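Long-range contact in tRNA (cytosine(38)-C(5))-methyltransferase (Schizosaccharomyces pombe, PDB 6FDF), which methylates carbon 5 of cytosine 38 in the anticodon loop of tRNA(Asp), using S-adenosyl-L-methionine as methyl donor: residues A[14-26]-A[49-63]. Sequence-based numbering, arbitrary orientation.
Sequences LELYSGIGGMHYA and IYNLNHGKLAKHMDI. With SAH (S-adenosyl-L-homocysteine), chain E.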
ATOM      1  N   LEU A  14      -4.263 -16.108   3.727  1.00 28.11           N
ATOM      2  CA  LEU A  14      -4.835 -15.292   4.794  1.00 30.07           C
ATOM      3  C   LEU A  14      -4.337 -13.863   4.610  1.00 28.63           C
ATOM      4  O   LEU A  14      -3.126 -13.626   4.594  1.00 29.16           O
ATOM      5  CB  LEU A  14      -4.436 -15.834   6.166  1.00 30.11           C
ATOM      6  CG  LEU A  14      -4.896 -15.045   7.391  1.00 31.65           C
ATOM      7  CD1 LEU A  14      -6.421 -15.052   7.491  1.00 32.05           C
ATOM      8  CD2 LEU A  14      -4.255 -15.615   8.647  1.00 33.76           C
ATOM      9  N   GLU A  15      -5.262 -12.920   4.482  1.00 28.52           N
ATOM     10  CA  GLU A  15      -4.935 -11.539   4.119  1.00 26.72           C
ATOM     11  C   GLU A  15      -5.196 -10.655   5.341  1.00 28.66           C
ATOM     12  O   GLU A  15      -6.312 -10.186   5.557  1.00 30.57           O
ATOM     13  CB  GLU A  15      -5.761 -11.126   2.897  1.00 29.87           C
ATOM     14  CG  GLU A  15      -5.435  -9.778   2.289  1.00 29.89           C
ATOM     15  CD  GLU A  15      -6.293  -9.489   1.068  1.00 31.46           C
ATOM     16  OE1 GLU A  15      -6.131  -8.401   0.473  1.00 30.67           O
ATOM     17  OE2 GLU A  15      -7.130 -10.350   0.703  1.00 35.60           O
ATOM     18  N   LEU A  16      -4.155 -10.445   6.145  1.00 29.05           N
ATOM     19  CA  LEU A  16      -4.269  -9.689   7.389  1.00 28.56           C
ATOM     20  C   LEU A  16      -4.051  -8.203   7.136  1.00 27.18           C
ATOM     21  O   LEU A  16      -3.192  -7.824   6.333  1.00 27.60           O
ATOM     22  CB  LEU A  16      -3.244 -10.193   8.405  1.00 28.14           C
ATOM     23  CG  LEU A  16      -3.366 -11.669   8.790  1.00 30.57           C
ATOM     24  CD1 LEU A  16      -2.142 -12.134   9.556  1.00 29.61           C
ATOM     25  CD2 LEU A  16      -4.632 -11.881   9.604  1.00 34.37           C
ATOM     26  N   TYR A  17      -4.799  -7.364   7.863  1.00 27.18           N
ATOM     27  CA  TYR A  17      -4.801  -5.914   7.635  1.00 25.94           C
ATOM     28  C   TYR A  17      -5.174  -5.624   6.178  1.00 28.59           C
ATOM     29  O   TYR A  17      -4.447  -4.953   5.440  1.00 28.44           O
ATOM     30  CB  TYR A  17      -3.444  -5.268   7.974  1.00 27.15           C
ATOM     31  CG  TYR A  17      -2.788  -5.629   9.301  1.00 28.40           C
ATOM     32  CD1 TYR A  17      -1.933  -6.724   9.406  1.00 28.79           C
ATOM     33  CD2 TYR A  17      -2.975  -4.836  10.431  1.00 30.02           C
ATOM     34  CE1 TYR A  17      -1.304  -7.035  10.604  1.00 27.22           C
ATOM     35  CE2 TYR A  17      -2.356  -5.147  11.640  1.00 27.13           C
ATOM     36  CZ  TYR A  17      -1.516  -6.243  11.714  1.00 29.32           C
ATOM     37  OH  TYR A  17      -0.872  -6.543  12.887  1.00 29.61           O
ATOM     38  N   SER A  18      -6.331  -6.157   5.774  1.00 27.79           N
ATOM     39  CA  SER A  18      -6.644  -6.288   4.353  1.00 27.92           C
ATOM     40  C   SER A  18      -6.996  -4.963   3.683  1.00 30.20           C
ATOM     41  O   SER A  18      -6.810  -4.830   2.469  1.00 31.50           O
ATOM     42  CB  SER A  18      -7.797  -7.267   4.163  1.00 27.84           C
ATOM     43  OG  SER A  18      -8.791  -7.085   5.157  1.00 30.57           O
ATOM     44  N   GLY A  19      -7.509  -3.989   4.431  1.00 29.99           N
ATOM     45  CA  GLY A  19      -7.846  -2.712   3.809  1.00 30.05           C
ATOM     46  C   GLY A  19      -8.849  -2.905   2.684  1.00 27.55           C
ATOM     47  O   GLY A  19      -9.834  -3.637   2.823  1.00 30.67           O
ATOM     48  N   ILE A  20      -8.593  -2.273   1.537  1.00 30.98           N
ATOM     49  CA  ILE A  20      -9.499  -2.436   0.404  1.00 29.97           C
ATOM     50  C   ILE A  20      -9.013  -3.558  -0.508  1.00 35.07           C
ATOM     51  O   ILE A  20      -9.512  -3.720  -1.627  1.00 37.83           O
ATOM     52  CB  ILE A  20      -9.669  -1.124  -0.383  1.00 34.15           C
ATOM     53  CG1 ILE A  20      -8.327  -0.662  -0.959  1.00 30.89           C
ATOM     54  CG2 ILE A  20     -10.295  -0.047   0.493  1.00 35.19           C
ATOM     55  CD1 ILE A  20      -8.433   0.582  -1.824  1.00 36.77           C
ATOM     56  N   GLY A  21      -8.077  -4.371  -0.028  1.00 31.38           N
ATOM     57  CA  GLY A  21      -7.703  -5.567  -0.758  1.00 28.34           C
ATOM     58  C   GLY A  21      -6.592  -5.411  -1.771  1.00 30.16           C
ATOM     59  O   GLY A  21      -6.575  -6.148  -2.768  1.00 31.66           O
ATOM     60  N   GLY A  22      -5.664  -4.477  -1.550  1.00 30.33           N
ATOM     61  CA  GLY A  22      -4.512  -4.373  -2.433  1.00 28.22           C
ATOM     62  C   GLY A  22      -3.807  -5.700  -2.640  1.00 29.49           C
ATOM     63  O   GLY A  22      -3.423  -6.034  -3.763  1.00 29.45           O
ATOM     64  N   MET A  23      -3.628  -6.479  -1.561  1.00 32.02           N
ATOM     65  CA  MET A  23      -2.942  -7.768  -1.682  1.00 29.23           C
ATOM     66  C   MET A  23      -3.710  -8.723  -2.585  1.00 32.52           C
ATOM     67  O   MET A  23      -3.111  -9.454  -3.385  1.00 29.92           O
ATOM     68  CB  MET A  23      -2.739  -8.409  -0.305  1.00 29.63           C
ATOM     69  CG  MET A  23      -1.806  -7.680   0.649  1.00 34.39           C
ATOM     70  SD  MET A  23      -0.085  -7.756   0.092  1.00 34.45           S
ATOM     71  CE  MET A  23       0.730  -6.962   1.474  1.00 35.28           C
ATOM     72  N   HIS A  24      -5.041  -8.737  -2.469  1.00 28.95           N
ATOM     73  CA  HIS A  24      -5.853  -9.579  -3.338  1.00 31.85           C
ATOM     74  C   HIS A  24      -5.706  -9.148  -4.794  1.00 32.41           C
ATOM     75  O   HIS A  24      -5.574  -9.989  -5.690  1.00 31.43           O
ATOM     76  CB  HIS A  24      -7.311  -9.517  -2.875  1.00 30.64           C
ATOM     77  CG  HIS A  24      -8.201 -10.566  -3.472  1.00 35.24           C
ATOM     78  ND1 HIS A  24      -9.348 -11.003  -2.841  1.00 34.55           N
ATOM     79  CD2 HIS A  24      -8.127 -11.257  -4.635  1.00 34.07           C
ATOM     80  CE1 HIS A  24      -9.937 -11.922  -3.587  1.00 34.86           C
ATOM     81  NE2 HIS A  24      -9.219 -12.093  -4.682  1.00 35.78           N
ATOM     82  N   TYR A  25      -5.698  -7.837  -5.047  1.00 32.53           N
ATOM     83  CA  TYR A  25      -5.514  -7.364  -6.413  1.00 31.21           C
ATOM     84  C   TYR A  25      -4.145  -7.760  -6.948  1.00 30.00           C
ATOM     85  O   TYR A  25      -4.008  -8.109  -8.127  1.00 30.77           O
ATOM     86  CB  TYR A  25      -5.685  -5.849  -6.490  1.00 30.64           C
ATOM     87  CG  TYR A  25      -7.122  -5.374  -6.454  1.00 31.28           C
ATOM     88  CD1 TYR A  25      -8.009  -5.701  -7.468  1.00 34.44           C
ATOM     89  CD2 TYR A  25      -7.572  -4.547  -5.430  1.00 33.88           C
ATOM     90  CE1 TYR A  25      -9.318  -5.247  -7.450  1.00 36.28           C
ATOM     91  CE2 TYR A  25      -8.881  -4.086  -5.408  1.00 31.41           C
ATOM     92  CZ  TYR A  25      -9.746  -4.441  -6.417  1.00 35.14           C
ATOM     93  OH  TYR A  25     -11.047  -3.992  -6.391  1.00 37.39           O
ATOM     94  N   ALA A  26      -3.119  -7.717  -6.090  1.00 31.79           N
ATOM     95  CA  ALA A  26      -1.777  -8.099  -6.519  1.00 34.18           C
ATOM     96  C   ALA A  26      -1.691  -9.593  -6.795  1.00 32.67           C
ATOM     97  O   ALA A  26      -1.010 -10.017  -7.736  1.00 31.15           O
ATOM     98  CB  ALA A  26      -0.752  -7.686  -5.459  1.00 31.12           C
ATOM     99  N   ILE A  49     -15.782  -1.839   1.196  1.00 35.94           N
ATOM    100  CA  ILE A  49     -15.167  -1.788  -0.130  1.00 35.69           C
ATOM    101  C   ILE A  49     -14.586  -3.145  -0.506  1.00 35.70           C
ATOM    102  O   ILE A  49     -14.744  -3.606  -1.644  1.00 38.34           O
ATOM    103  CB  ILE A  49     -14.096  -0.680  -0.185  1.00 36.41           C
ATOM    104  CG1 ILE A  49     -14.719   0.684   0.131  1.00 37.69           C
ATOM    105  CG2 ILE A  49     -13.380  -0.670  -1.534  1.00 33.35           C
ATOM    106  CD1 ILE A  49     -15.795   1.088  -0.846  1.00 43.34           C
ATOM    107  N   TYR A  50     -13.935  -3.823   0.442  1.00 34.79           N
ATOM    108  CA  TYR A  50     -13.337  -5.120   0.129  1.00 35.22           C
ATOM    109  C   TYR A  50     -14.399  -6.084  -0.387  1.00 37.54           C
ATOM    110  O   TYR A  50     -14.240  -6.710  -1.443  1.00 36.82           O
ATOM    111  CB  TYR A  50     -12.620  -5.709   1.353  1.00 31.38           C
ATOM    112  CG  TYR A  50     -11.796  -6.941   1.008  1.00 32.59           C
ATOM    113  CD1 TYR A  50     -12.412  -8.159   0.705  1.00 33.62           C
ATOM    114  CD2 TYR A  50     -10.410  -6.886   0.967  1.00 31.31           C
ATOM    115  CE1 TYR A  50     -11.664  -9.280   0.362  1.00 36.44           C
ATOM    116  CE2 TYR A  50      -9.654  -8.004   0.640  1.00 28.90           C
ATOM    117  CZ  TYR A  50     -10.287  -9.193   0.331  1.00 32.80           C
ATOM    118  OH  TYR A  50      -9.535 -10.300   0.002  1.00 33.51           O
ATOM    119  N   ASN A  51     -15.498  -6.216   0.356  1.00 35.78           N
ATOM    120  CA  ASN A  51     -16.497  -7.226   0.030  1.00 37.00           C
ATOM    121  C   ASN A  51     -17.258  -6.875  -1.241  1.00 36.37           C
ATOM    122  O   ASN A  51     -17.678  -7.777  -1.977  1.00 40.52           O
ATOM    123  CB  ASN A  51     -17.445  -7.399   1.214  1.00 38.31           C
ATOM    124  CG  ASN A  51     -16.767  -8.076   2.389  1.00 42.01           C
ATOM    125  OD1 ASN A  51     -15.879  -8.904   2.205  1.00 41.72           O
ATOM    126  ND2 ASN A  51     -17.179  -7.724   3.603  1.00 45.81           N
ATOM    127  N   LEU A  52     -17.459  -5.581  -1.502  1.00 37.82           N
ATOM    128  CA  LEU A  52     -18.142  -5.166  -2.720  1.00 44.71           C
ATOM    129  C   LEU A  52     -17.349  -5.544  -3.965  1.00 43.02           C
ATOM    130  O   LEU A  52     -17.940  -5.874  -5.001  1.00 45.99           O
ATOM    131  CB  LEU A  52     -18.385  -3.657  -2.686  1.00 47.78           C
ATOM    132  CG  LEU A  52     -18.929  -3.028  -3.968  1.00 56.00           C
ATOM    133  CD1 LEU A  52     -20.316  -3.567  -4.282  1.00 60.30           C
ATOM    134  CD2 LEU A  52     -18.943  -1.510  -3.862  1.00 58.01           C
ATOM    135  N   ASN A  53     -16.022  -5.537  -3.875  1.00 41.57           N
ATOM    136  CA  ASN A  53     -15.168  -5.755  -5.034  1.00 40.96           C
ATOM    137  C   ASN A  53     -14.656  -7.186  -5.151  1.00 41.65           C
ATOM    138  O   ASN A  53     -14.526  -7.698  -6.265  1.00 45.66           O
ATOM    139  CB  ASN A  53     -13.980  -4.783  -4.995  1.00 36.59           C
ATOM    140  CG  ASN A  53     -14.376  -3.370  -5.391  1.00 40.50           C
ATOM    141  OD1 ASN A  53     -14.368  -3.018  -6.568  1.00 38.91           O
ATOM    142  ND2 ASN A  53     -14.715  -2.549  -4.400  1.00 39.95           N
ATOM    143  N   HIS A  54     -14.363  -7.849  -4.031  1.00 38.90           N
ATOM    144  CA  HIS A  54     -13.762  -9.177  -4.051  1.00 38.43           C
ATOM    145  C   HIS A  54     -14.726 -10.292  -3.683  1.00 41.51           C
ATOM    146  O   HIS A  54     -14.379 -11.466  -3.850  1.00 42.64           O
ATOM    147  CB  HIS A  54     -12.559  -9.232  -3.095  1.00 34.36           C
ATOM    148  CG  HIS A  54     -11.490  -8.229  -3.395  1.00 35.78           C
ATOM    149  ND1 HIS A  54     -10.743  -8.256  -4.555  1.00 36.05           N
ATOM    150  CD2 HIS A  54     -11.049  -7.161  -2.690  1.00 34.81           C
ATOM    151  CE1 HIS A  54      -9.882  -7.253  -4.546  1.00 35.57           C
ATOM    152  NE2 HIS A  54     -10.048  -6.573  -3.426  1.00 34.99           N
ATOM    153  N   GLY A  55     -15.912  -9.968  -3.187  1.00 42.42           N
ATOM    154  CA  GLY A  55     -16.763 -10.966  -2.579  1.00 43.66           C
ATOM    155  C   GLY A  55     -16.661 -10.935  -1.064  1.00 42.53           C
ATOM    156  O   GLY A  55     -15.739 -10.360  -0.481  1.00 41.21           O
ATOM    157  N   LYS A  56     -17.638 -11.568  -0.410  1.00 43.21           N
ATOM    158  CA  LYS A  56     -17.775 -11.463   1.043  1.00 43.27           C
ATOM    159  C   LYS A  56     -16.718 -12.339   1.708  1.00 39.97           C
ATOM    160  O   LYS A  56     -16.966 -13.476   2.122  1.00 45.53           O
ATOM    161  CB  LYS A  56     -19.185 -11.838   1.479  1.00 55.31           C
ATOM    162  CG  LYS A  56     -20.251 -11.016   0.783  1.00 66.77           C
ATOM    163  CD  LYS A  56     -21.641 -11.375   1.264  1.00 69.13           C
ATOM    164  CE  LYS A  56     -22.687 -10.506   0.589  1.00 69.07           C
ATOM    165  NZ  LYS A  56     -24.057 -10.821   1.083  1.00 73.84           N
ATOM    166  N   LEU A  57     -15.511 -11.784   1.804  1.00 38.05           N
ATOM    167  CA  LEU A  57     -14.375 -12.442   2.431  1.00 33.39           C
ATOM    168  C   LEU A  57     -13.808 -11.691   3.627  1.00 37.22           C
ATOM    169  O   LEU A  57     -13.082 -12.298   4.425  1.00 37.26           O
ATOM    170  CB  LEU A  57     -13.246 -12.655   1.411  1.00 37.88           C
ATOM    171  CG  LEU A  57     -13.619 -13.463   0.165  1.00 34.70           C
ATOM    172  CD1 LEU A  57     -12.474 -13.410  -0.850  1.00 38.46           C
ATOM    173  CD2 LEU A  57     -13.949 -14.898   0.548  1.00 38.07           C
ATOM    174  N   ALA A  58     -14.112 -10.402   3.776  1.00 36.10           N
ATOM    175  CA  ALA A  58     -13.503  -9.573   4.811  1.00 32.01           C
ATOM    176  C   ALA A  58     -14.329  -9.664   6.085  1.00 37.61           C
ATOM    177  O   ALA A  58     -15.557  -9.524   6.047  1.00 41.13           O
ATOM    178  CB  ALA A  58     -13.393  -8.120   4.351  1.00 36.88           C
ATOM    179  N   LYS A  59     -13.652  -9.897   7.207  1.00 37.53           N
ATOM    180  CA  LYS A  59     -14.295  -9.997   8.509  1.00 43.04           C
ATOM    181  C   LYS A  59     -13.738  -8.971   9.485  1.00 39.11           C
ATOM    182  O   LYS A  59     -12.535  -8.681   9.488  1.00 34.79           O
ATOM    183  CB  LYS A  59     -14.100 -11.401   9.099  1.00 51.54           C
ATOM    184  CG  LYS A  59     -15.055 -12.456   8.567  1.00 68.12           C
ATOM    185  CD  LYS A  59     -16.398 -12.405   9.283  1.00 75.00           C
ATOM    186  CE  LYS A  59     -17.514 -12.967   8.416  1.00 75.29           C
ATOM    187  NZ  LYS A  59     -18.648 -12.012   8.288  1.00 75.69           N
ATOM    188  N   HIS A  60     -14.634  -8.411  10.294  1.00 41.75           N
ATOM    189  CA  HIS A  60     -14.274  -7.439  11.318  1.00 43.78           C
ATOM    190  C   HIS A  60     -13.688  -8.183  12.512  1.00 42.09           C
ATOM    191  O   HIS A  60     -14.407  -8.900  13.217  1.00 41.31           O
ATOM    192  CB  HIS A  60     -15.492  -6.620  11.733  1.00 46.08           C
ATOM    193  CG  HIS A  60     -15.173  -5.510  12.683  1.00 60.61           C
ATOM    194  ND1 HIS A  60     -14.954  -5.724  14.028  1.00 65.66           N
ATOM    195  CD2 HIS A  60     -15.019  -4.180  12.484  1.00 64.68           C
ATOM    196  CE1 HIS A  60     -14.690  -4.571  14.618  1.00 67.49           C
ATOM    197  NE2 HIS A  60     -14.722  -3.619  13.703  1.00 62.40           N
ATOM    198  N   MET A  61     -12.396  -8.001  12.760  1.00 38.13           N
ATOM    199  CA  MET A  61     -11.755  -8.685  13.872  1.00 40.51           C
ATOM    200  C   MET A  61     -10.475  -7.950  14.243  1.00 43.85           C
ATOM    201  O   MET A  61      -9.740  -7.497  13.364  1.00 40.46           O
ATOM    202  CB  MET A  61     -11.464 -10.144  13.509  1.00 42.80           C
ATOM    203  CG  MET A  61     -10.591 -10.890  14.488  1.00 57.75           C
ATOM    204  SD  MET A  61     -10.721 -12.674  14.272  1.00 61.10           S
ATOM    205  CE  MET A  61     -11.486 -12.800  12.653  1.00 52.20           C
ATOM    206  N   ASP A  62     -10.229  -7.833  15.547  1.00 42.63           N
ATOM    207  CA  ASP A  62      -9.000  -7.238  16.064  1.00 40.82           C
ATOM    208  C   ASP A  62      -7.897  -8.287  15.987  1.00 33.13           C
ATOM    209  O   ASP A  62      -7.943  -9.298  16.697  1.00 33.94           O
ATOM    210  CB  ASP A  62      -9.220  -6.753  17.496  1.00 43.26           C
ATOM    211  CG  ASP A  62      -7.975  -6.139  18.120  1.00 44.73           C
ATOM    212  OD1 ASP A  62      -6.925  -6.036  17.448  1.00 41.93           O
ATOM    213  OD2 ASP A  62      -8.054  -5.759  19.306  1.00 50.67           O
ATOM    214  N   ILE A  63      -6.894  -8.044  15.139  1.00 31.74           N
ATOM    215  CA  ILE A  63      -5.820  -9.011  14.934  1.00 33.04           C
ATOM    216  C   ILE A  63      -5.066  -9.305  16.224  1.00 33.37           C
ATOM    217  O   ILE A  63      -4.494 -10.390  16.376  1.00 35.02           O
ATOM    218  CB  ILE A  63      -4.908  -8.490  13.801  1.00 30.43           C
ATOM    219  CG1 ILE A  63      -5.624  -8.684  12.461  1.00 30.14           C
ATOM    220  CG2 ILE A  63      -3.535  -9.173  13.790  1.00 31.33           C
ATOM    221  CD1 ILE A  63      -5.000  -7.957  11.295  1.00 30.19           C
TER
HETATM  222  N   SAH E 401      -2.847  -3.284   2.936  0.96 61.61           N
HETATM  223  CA  SAH E 401      -4.200  -2.776   2.897  0.96 62.54           C
HETATM  224  CB  SAH E 401      -4.407  -1.639   3.900  0.96 60.64           C
HETATM  225  CG  SAH E 401      -3.442  -1.747   5.079  0.96 59.67           C
HETATM  226  SD  SAH E 401      -3.405  -0.283   6.068  0.96 52.52           S
HETATM  227  C   SAH E 401      -4.539  -2.332   1.509  0.96 68.45           C
HETATM  228  O   SAH E 401      -3.696  -2.526   0.605  0.96 57.48           O
HETATM  229  OXT SAH E 401      -5.656  -1.803   1.325  0.96 67.81           O
HETATM  230  C5' SAH E 401      -3.502  -1.111   7.616  0.96 42.54           C
HETATM  231  C4' SAH E 401      -4.913  -1.671   7.801  0.96 33.21           C
HETATM  232  O4' SAH E 401      -4.897  -2.474   8.967  0.96 32.56           O
HETATM  233  C3' SAH E 401      -5.980  -0.593   7.985  0.96 35.86           C
HETATM  234  O3' SAH E 401      -7.064  -0.823   7.086  0.96 35.19           O
HETATM  235  C2' SAH E 401      -6.487  -0.801   9.414  0.96 33.90           C
HETATM  236  O2' SAH E 401      -7.907  -0.643   9.510  0.96 35.33           O
HETATM  237  C1' SAH E 401      -6.086  -2.243   9.701  0.96 28.13           C
HETATM  238  N9  SAH E 401      -5.753  -2.516  11.115  0.96 32.80           N
HETATM  239  C8  SAH E 401      -4.961  -1.789  11.929  0.96 33.09           C
HETATM  240  N7  SAH E 401      -4.889  -2.356  13.157  0.96 33.36           N
HETATM  241  C5  SAH E 401      -5.644  -3.472  13.148  0.96 33.08           C
HETATM  242  C6  SAH E 401      -6.000  -4.533  14.112  0.96 34.05           C
HETATM  243  N6  SAH E 401      -5.519  -4.512  15.374  0.96 35.72           N
HETATM  244  N1  SAH E 401      -6.824  -5.515  13.676  0.96 33.33           N
HETATM  245  C2  SAH E 401      -7.308  -5.545  12.421  0.96 28.37           C
HETATM  246  N3  SAH E 401      -7.024  -4.613  11.493  0.96 29.09           N
HETATM  247  C4  SAH E 401      -6.216  -3.565  11.798  0.96 32.60           C
HETATM  248  O   HOH W   1     -12.651  -4.715  -8.333  1.00 37.37           O
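The glycine-rich loop after the first strand of this class I (Rossmann-like) methyltransferase, residues 17-22, bends round the amino-acid end of S-adenosylhomocysteine, and Tyr50 of helix 44-54 packs against it. With CG anti to the backbone N (chi1 -171°), the Tyr50 ring reaches under the loop, CE2 resting 3.4 Å from Gly21 CA; a side chain at Gly21 would collide with this ring and with His54. Beyond the ring, Tyr50 OH donates to Glu15 OE2 at 2.5 Å, on the syn side but tilted 31° out of the carboxylate plane, and accepts from His24 ND1 at 2.9 Å, close to the imidazole plane. The hydroxyl of helix 44-54 thus links strand 11-16 to helix 22-29, and the bond from the backbone N-H of His24 to Glu15 OE1 ties these two a second time. A phenylalanine in place of Tyr50 would probably keep the packing under Gly21 but leave Glu15 OE2 and His24 ND1 without their shared mate.

His54 extends the aromatic cluster. It forms an offset stack with His24, the planes only 11° apart, while its edge, led by CE1, points into the face of Tyr25. Its NE2 also gives a weak hydrogen bond to Ile20 O. A water links Tyr25 OH to Asn53 OD1, which also accepts from the backbone N of Glu297.

At the adenine end, Asp62 OD1 accepts from the cofactor's N6, and Ile63 N donates almost straight to its N1 (2.9 Å). The Ile63 side chain packs against both adenine and Tyr17: its CD1 methyl sits over the centre of the phenol ring in a CH-pi contact, 3.6 Å from the centroid.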